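Local coordinates for protein tyrosine phosphatase PRL-1 (Leishmania major, PDB 3S4O) that dephosphorylates phosphotyrosine in proteins and may act as a virulence factor that supports the parasite's survival inside host macrophages, at residues D11-D14 against R20-F23; K92-E97 against P110-H115; A130-G135 against L140-L145. One frame throughout, in Å; residues are numbered along the deposited sequence.

Contact 1: residues D11-D14 against R20-F23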
# COMPACT_ATOMS: atom_id res chain seq x y z
N ASP A 11 -7.31 -5.94 -3.40
CA ASP A 11 -8.16 -6.01 -2.22
C ASP A 11 -7.58 -6.95 -1.16
O ASP A 11 -7.15 -8.06 -1.46
CB ASP A 11 -9.58 -6.47 -2.58
CG ASP A 11 -10.39 -5.38 -3.29
OD1 ASP A 11 -10.00 -4.20 -3.25
OD2 ASP A 11 -11.42 -5.73 -3.89
N CYS A 12 -7.54 -6.47 0.07
CA CYS A 12 -7.24 -7.30 1.22
C CYS A 12 -8.56 -7.61 1.92
O CYS A 12 -9.21 -6.70 2.45
CB CYS A 12 -6.28 -6.59 2.18
SG CYS A 12 -5.83 -7.56 3.63
N CYS A 13 -8.92 -8.88 1.95
CA CYS A 13 -10.24 -9.32 2.42
C CYS A 13 -10.23 -9.90 3.83
O CYS A 13 -9.23 -10.45 4.28
CB CYS A 13 -10.83 -10.33 1.45
SG CYS A 13 -11.10 -9.65 -0.21
N ASP A 14 -11.37 -9.77 4.52
CA ASP A 14 -11.58 -10.37 5.84
C ASP A 14 -11.43 -11.90 5.77
O ASP A 14 -12.18 -12.57 5.05
CB ASP A 14 -12.97 -10.01 6.37
CG ASP A 14 -13.05 -9.99 7.90
OD1 ASP A 14 -12.38 -10.79 8.58
OD2 ASP A 14 -13.83 -9.16 8.43
N ARG A 20 -15.96 -9.72 2.64
CA ARG A 20 -15.77 -8.37 3.17
C ARG A 20 -14.34 -7.89 2.96
O ARG A 20 -13.39 -8.56 3.36
CB ARG A 20 -16.14 -8.35 4.66
CG ARG A 20 -16.48 -6.98 5.27
CD ARG A 20 -15.65 -6.65 6.56
NE ARG A 20 -15.66 -5.22 6.91
CZ ARG A 20 -16.63 -4.62 7.61
NH1 ARG A 20 -17.69 -5.30 8.05
NH2 ARG A 20 -16.53 -3.32 7.88
N VAL A 21 -14.22 -6.74 2.30
CA VAL A 21 -12.94 -6.08 2.10
C VAL A 21 -12.55 -5.25 3.33
O VAL A 21 -13.33 -4.40 3.78
CB VAL A 21 -12.96 -5.14 0.89
CG1 VAL A 21 -11.60 -4.45 0.73
CG2 VAL A 21 -13.35 -5.91 -0.38
N LEU A 22 -11.33 -5.49 3.82
CA LEU A 22 -10.74 -4.73 4.92
C LEU A 22 -10.12 -3.42 4.43
O LEU A 22 -10.38 -2.35 4.99
CB LEU A 22 -9.64 -5.53 5.62
CG LEU A 22 -9.90 -6.39 6.86
CD1 LEU A 22 -11.36 -6.70 7.07
CD2 LEU A 22 -9.07 -7.65 6.77
N PHE A 23 -9.27 -3.53 3.40
CA PHE A 23 -8.61 -2.39 2.75
C PHE A 23 -8.55 -2.58 1.24
O PHE A 23 -8.38 -3.70 0.75
CB PHE A 23 -7.14 -2.23 3.20
CG PHE A 23 -6.91 -2.43 4.65
CD1 PHE A 23 -7.15 -1.40 5.54
CD2 PHE A 23 -6.39 -3.64 5.13
CE1 PHE A 23 -6.91 -1.57 6.90
CE2 PHE A 23 -6.15 -3.83 6.49
CZ PHE A 23 -6.42 -2.79 7.37
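D11 meets V21 through one carboxylate oxygen: OD2 lies 4.0 Å from V21 CG2, and the two side chains cross at about a right angle. The other oxygen, OD1, is hydrogen-bonded to H24, which probably helps to fix the rotation of the carboxylate. At C12 the hairpin between strands 7-13 and 21-28 carries a classic beta bulge, because L22 and F23 both sit opposite this one residue. C12 N donates to F23 O at 3.0 Å, a nearly straight bond (169°). C12 O takes two donors, L22 N at 2.8 Å and, more weakly, F23 N at 3.3 Å. The helix-like backbone conformation of L22 is what lets two successive N-H groups converge there. On the face shared with F23, C12 CB approaches the edge of the phenyl ring near its plane. C13 follows as a non-hydrogen-bonded partner of V21, and its CA-H touches R20 O. Beyond the last bridge, D14 N bonds to R20 O at 2.6 Å. D14 CG stands anti to the backbone N (chi1 -152°), which carries OD2 over to R20 CD at 3.6 Å and L22 CD1 at 3.7 Å. R20 NE remains 4.6 Å from D14 OD2, which lies well out of the guanidinium plane. The guanidinium of this poorly ordered residue therefore probably adds only diffuse attraction, its aliphatic part packs on D14, and directed bonding rests with the backbone.

Contact 2: residues K92-E97 against P110-H115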
# COMPACT_ATOMS: atom_id res chain seq x y z
N LYS A 92 1.04 -0.14 12.14
CA LYS A 92 0.38 0.82 13.04
C LYS A 92 -0.76 1.54 12.31
O LYS A 92 -1.87 1.67 12.83
CB LYS A 92 1.36 1.86 13.60
CG LYS A 92 0.70 2.93 14.50
CD LYS A 92 0.22 2.36 15.83
CE LYS A 92 -0.32 3.42 16.76
NZ LYS A 92 -0.24 3.02 18.20
N LEU A 93 -0.46 2.01 11.10
CA LEU A 93 -1.44 2.68 10.24
C LEU A 93 -2.63 1.76 9.91
O LEU A 93 -3.78 2.16 9.96
CB LEU A 93 -0.77 3.14 8.94
CG LEU A 93 -1.66 3.67 7.80
CD1 LEU A 93 -2.35 4.98 8.19
CD2 LEU A 93 -0.86 3.86 6.54
N LEU A 94 -2.33 0.51 9.56
CA LEU A 94 -3.37 -0.44 9.17
C LEU A 94 -4.22 -0.88 10.36
O LEU A 94 -5.43 -1.04 10.23
CB LEU A 94 -2.74 -1.64 8.45
CG LEU A 94 -2.06 -1.30 7.11
CD1 LEU A 94 -1.63 -2.56 6.34
CD2 LEU A 94 -2.93 -0.43 6.22
N ASP A 95 -3.59 -1.08 11.51
CA ASP A 95 -4.29 -1.37 12.76
C ASP A 95 -5.27 -0.23 13.08
O ASP A 95 -6.39 -0.47 13.51
CB ASP A 95 -3.32 -1.51 13.94
CG ASP A 95 -2.51 -2.82 13.92
OD1 ASP A 95 -2.79 -3.70 13.07
OD2 ASP A 95 -1.57 -2.95 14.74
N THR A 96 -4.83 1.00 12.86
CA THR A 96 -5.63 2.18 13.23
C THR A 96 -6.82 2.30 12.31
O THR A 96 -7.93 2.59 12.74
CB THR A 96 -4.78 3.47 13.16
OG1 THR A 96 -3.67 3.36 14.06
CG2 THR A 96 -5.61 4.69 13.52
N GLU A 97 -6.59 2.04 11.03
CA GLU A 97 -7.66 2.07 10.04
C GLU A 97 -8.66 0.94 10.30
O GLU A 97 -9.87 1.10 10.09
CB GLU A 97 -7.08 1.95 8.62
CG GLU A 97 -6.55 3.28 8.05
CD GLU A 97 -7.59 4.40 8.06
OE1 GLU A 97 -8.70 4.17 7.54
OE2 GLU A 97 -7.30 5.49 8.60
N PRO A 110 -11.31 1.71 3.52
CA PRO A 110 -10.40 2.70 2.97
C PRO A 110 -9.57 2.19 1.80
O PRO A 110 -9.18 1.02 1.75
CB PRO A 110 -9.46 3.01 4.13
CG PRO A 110 -9.61 1.94 5.09
CD PRO A 110 -10.81 1.12 4.77
N THR A 111 -9.32 3.10 0.87
CA THR A 111 -8.35 2.91 -0.18
C THR A 111 -7.05 3.55 0.30
O THR A 111 -7.03 4.68 0.80
CB THR A 111 -8.81 3.49 -1.53
OG1 THR A 111 -10.02 2.85 -1.92
CG2 THR A 111 -7.76 3.26 -2.61
N ILE A 112 -5.97 2.78 0.19
CA ILE A 112 -4.67 3.21 0.63
C ILE A 112 -3.72 3.07 -0.53
O ILE A 112 -3.58 1.99 -1.09
CB ILE A 112 -4.19 2.39 1.85
CG1 ILE A 112 -5.08 2.70 3.06
CG2 ILE A 112 -2.70 2.65 2.16
CD1 ILE A 112 -5.24 1.54 3.98
N GLY A 113 -3.11 4.18 -0.92
CA GLY A 113 -2.19 4.20 -2.05
C GLY A 113 -0.75 4.05 -1.63
O GLY A 113 -0.35 4.49 -0.55
N VAL A 114 0.03 3.40 -2.48
CA VAL A 114 1.45 3.19 -2.26
C VAL A 114 2.23 3.34 -3.57
O VAL A 114 1.92 2.69 -4.56
CB VAL A 114 1.77 1.80 -1.65
CG1 VAL A 114 3.20 1.75 -1.17
CG2 VAL A 114 0.83 1.47 -0.51
N HIS A 115 3.22 4.22 -3.58
CA HIS A 115 4.09 4.38 -4.75
C HIS A 115 5.57 4.43 -4.41
O HIS A 115 5.96 4.77 -3.30
CB HIS A 115 3.68 5.60 -5.59
CG HIS A 115 4.06 6.92 -5.01
ND1 HIS A 115 5.35 7.41 -5.06
CD2 HIS A 115 3.33 7.88 -4.39
CE1 HIS A 115 5.40 8.59 -4.48
NE2 HIS A 115 4.18 8.90 -4.07
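L94 and I112 join helix 84-103 to strand 111-115 within a beta-alpha-beta crossover of the phosphatase fold: the helix connects strand 70-73 to the parallel strand 111-115, with strand 48-53 between them in the sheet. The methyls L94 CD2 and I112 CD1 meet at 3.8 Å, the side chains crossing at a slant. L94 reaches the strand through an ordinary staggered chain, its CG anti to the carbonyl carbon (chi1 -65°) and the second torsion extended. I112 also has CG1 opposite its carbonyl carbon, but its chi2 of 148° departs from a staggered value in bringing CD1 to the helix. F23 and W90 pack against I112 as well.

Nearer the start of the strand, E97 is buried and runs alongside P110 in the opposite sense. Its chain bends at chi2 (-56°), and OE1 comes to 3.4 Å from P110 CG and 3.7 Å from P110 CB. Both carboxylate oxygens have polar partners despite this apolar neighbour: OE2 is hydrogen-bonded to H50 NE2 on strand 48-53, and OE1 forms a salt bridge with R100 one turn further along the helix. Together they probably hold the carboxylate's orientation. Within the helix, K92 O is gripped from opposite faces of its carbonyl plane, by T96 N at 3.0 Å and by T96 OG1 at 2.8 Å.

Contact 3: residues A130-G135 against L140-L145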
# COMPACT_ATOMS: atom_id res chain seq x y z
N ALA A 130 0.62 -6.78 3.98
CA ALA A 130 -0.73 -6.51 4.49
C ALA A 130 -1.63 -7.71 4.26
O ALA A 130 -2.42 -8.09 5.13
CB ALA A 130 -1.33 -5.26 3.86
N LEU A 131 -1.51 -8.33 3.08
CA LEU A 131 -2.29 -9.52 2.73
C LEU A 131 -1.98 -10.68 3.68
O LEU A 131 -2.87 -11.43 4.07
CB LEU A 131 -2.03 -9.98 1.29
CG LEU A 131 -2.58 -9.12 0.14
CD1 LEU A 131 -2.06 -9.65 -1.19
CD2 LEU A 131 -4.08 -9.11 0.12
N VAL A 132 -0.71 -10.82 4.04
CA VAL A 132 -0.29 -11.87 4.95
C VAL A 132 -0.78 -11.58 6.37
O VAL A 132 -1.35 -12.45 7.02
CB VAL A 132 1.23 -12.05 4.97
CG1 VAL A 132 1.63 -12.99 6.11
CG2 VAL A 132 1.72 -12.60 3.64
N GLU A 133 -0.58 -10.35 6.83
CA GLU A 133 -0.87 -9.99 8.21
C GLU A 133 -2.38 -9.93 8.50
O GLU A 133 -2.83 -10.42 9.53
CB GLU A 133 -0.21 -8.65 8.57
CG GLU A 133 -0.36 -8.22 10.03
CD GLU A 133 -0.05 -9.29 11.03
OE1 GLU A 133 0.97 -10.00 10.84
OE2 GLU A 133 -0.84 -9.43 11.99
N TYR A 134 -3.14 -9.31 7.60
CA TYR A 134 -4.58 -9.05 7.82
C TYR A 134 -5.49 -9.96 7.02
O TYR A 134 -6.55 -10.36 7.49
CB TYR A 134 -4.92 -7.57 7.54
CG TYR A 134 -4.10 -6.62 8.39
CD1 TYR A 134 -4.42 -6.40 9.73
CD2 TYR A 134 -3.00 -5.95 7.86
CE1 TYR A 134 -3.66 -5.54 10.51
CE2 TYR A 134 -2.25 -5.10 8.63
CZ TYR A 134 -2.58 -4.90 9.96
OH TYR A 134 -1.81 -4.04 10.72
N GLY A 135 -5.08 -10.30 5.80
CA GLY A 135 -5.83 -11.23 4.97
C GLY A 135 -5.59 -12.68 5.30
O GLY A 135 -6.33 -13.55 4.86
N LEU A 140 3.42 -17.09 -0.29
CA LEU A 140 3.50 -17.50 -1.70
C LEU A 140 2.25 -17.10 -2.50
O LEU A 140 2.36 -16.77 -3.68
CB LEU A 140 3.72 -19.01 -1.82
CG LEU A 140 5.13 -19.53 -1.50
CD1 LEU A 140 5.19 -21.03 -1.81
CD2 LEU A 140 6.27 -18.75 -2.21
N ASP A 141 1.09 -17.14 -1.87
CA ASP A 141 -0.16 -16.74 -2.52
C ASP A 141 -0.28 -15.21 -2.63
O ASP A 141 -0.90 -14.71 -3.57
CB ASP A 141 -1.39 -17.29 -1.78
CG ASP A 141 -1.56 -18.80 -1.90
OD1 ASP A 141 -1.11 -19.41 -2.90
OD2 ASP A 141 -2.18 -19.39 -0.98
N ALA A 142 0.29 -14.48 -1.68
CA ALA A 142 0.25 -13.02 -1.74
C ALA A 142 1.11 -12.53 -2.89
O ALA A 142 0.77 -11.56 -3.56
CB ALA A 142 0.72 -12.40 -0.44
N ILE A 143 2.24 -13.21 -3.10
CA ILE A 143 3.18 -12.86 -4.17
C ILE A 143 2.55 -13.14 -5.53
O ILE A 143 2.59 -12.32 -6.44
CB ILE A 143 4.51 -13.64 -4.05
CG1 ILE A 143 5.29 -13.19 -2.81
CG2 ILE A 143 5.39 -13.40 -5.27
CD1 ILE A 143 6.47 -14.12 -2.47
N ALA A 144 1.95 -14.32 -5.66
CA ALA A 144 1.29 -14.72 -6.90
C ALA A 144 0.17 -13.74 -7.24
O ALA A 144 0.00 -13.36 -8.40
CB ALA A 144 0.73 -16.14 -6.78
N LEU A 145 -0.59 -13.34 -6.23
CA LEU A 145 -1.73 -12.43 -6.39
C LEU A 145 -1.28 -11.09 -6.95
O LEU A 145 -1.88 -10.56 -7.89
CB LEU A 145 -2.43 -12.20 -5.04
CG LEU A 145 -3.75 -11.44 -5.06
CD1 LEU A 145 -4.60 -11.74 -6.31
CD2 LEU A 145 -4.56 -11.72 -3.77
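L131 and A142 form the centre of a helix-loop-helix junction, where the end of helix 122-133 packs against the beginning of helix 139-149 across a short connection. Their CA atoms are 6.2 Å apart, a close approach made possible by the small alanine side chain. A142 CB lies 4.0 Å from L131 CD1 and 4.1 Å from L131 CB, so the methyl rests along the leucine rather than against one terminal atom. L131 has CG anti to its carbonyl carbon and an extended second torsion (chi2 173°), and the same CD1 continues past A142 to L145 CD2 at 4.1 Å. L145 lies three residues beyond A142 and thus on nearly the same side of its helix; with CG anti to the backbone N (chi1 -172°), it reaches back toward L131. V132 adds a smaller touch, CG2 to A142 CB at 4.2 Å. Every contact between the two segments is apolar.

The next shell explains how the helices are placed. A backbone hydrogen bond ties L131 to V137 in the connection, and the N-H of D141 is bonded to S138 OG, which probably steadies the first turn of the second helix. Helix 156-164 packs on both helices: I162 touches V132 and I143, while M159 also meets I143. On the strand side, L131 packs on C12.

Further out, Y134 N bonds to A130 O at 2.8 Å, continuing the helical pattern at the end of helix 122-133. E133 turns its carboxylate to R167 in a salt bridge and to Y165 in a hydrogen bond. Nearer its backbone, E133 CG sits 3.9 Å above the plane of the Y134 ring, over its centre.

Contacts 1 and 2 have centres 12 Å apart and meet at F23, whose CZ lies 3.5 Å from L94 O; strands 21-28 and 111-115 are also neighbours in one sheet. Contact 3, centred 11 Å from contact 1, touches it where C12 SG approaches G135 N at 3.6 Å. Contacts 2 and 3 are 15 Å apart but are probably bridged by a hydrogen bond, D95 OD1 to Y134 OH, of 2.6 Å. All lie away from the catalytic pocket: the I112 side chain is about 14 Å from bound thiosulfate. Strand 111-115 nevertheless leads directly into the P-loop (C116 to R122), which with A123 and D78 surrounds the thiosulfate, and helix 122-133 leaves that loop.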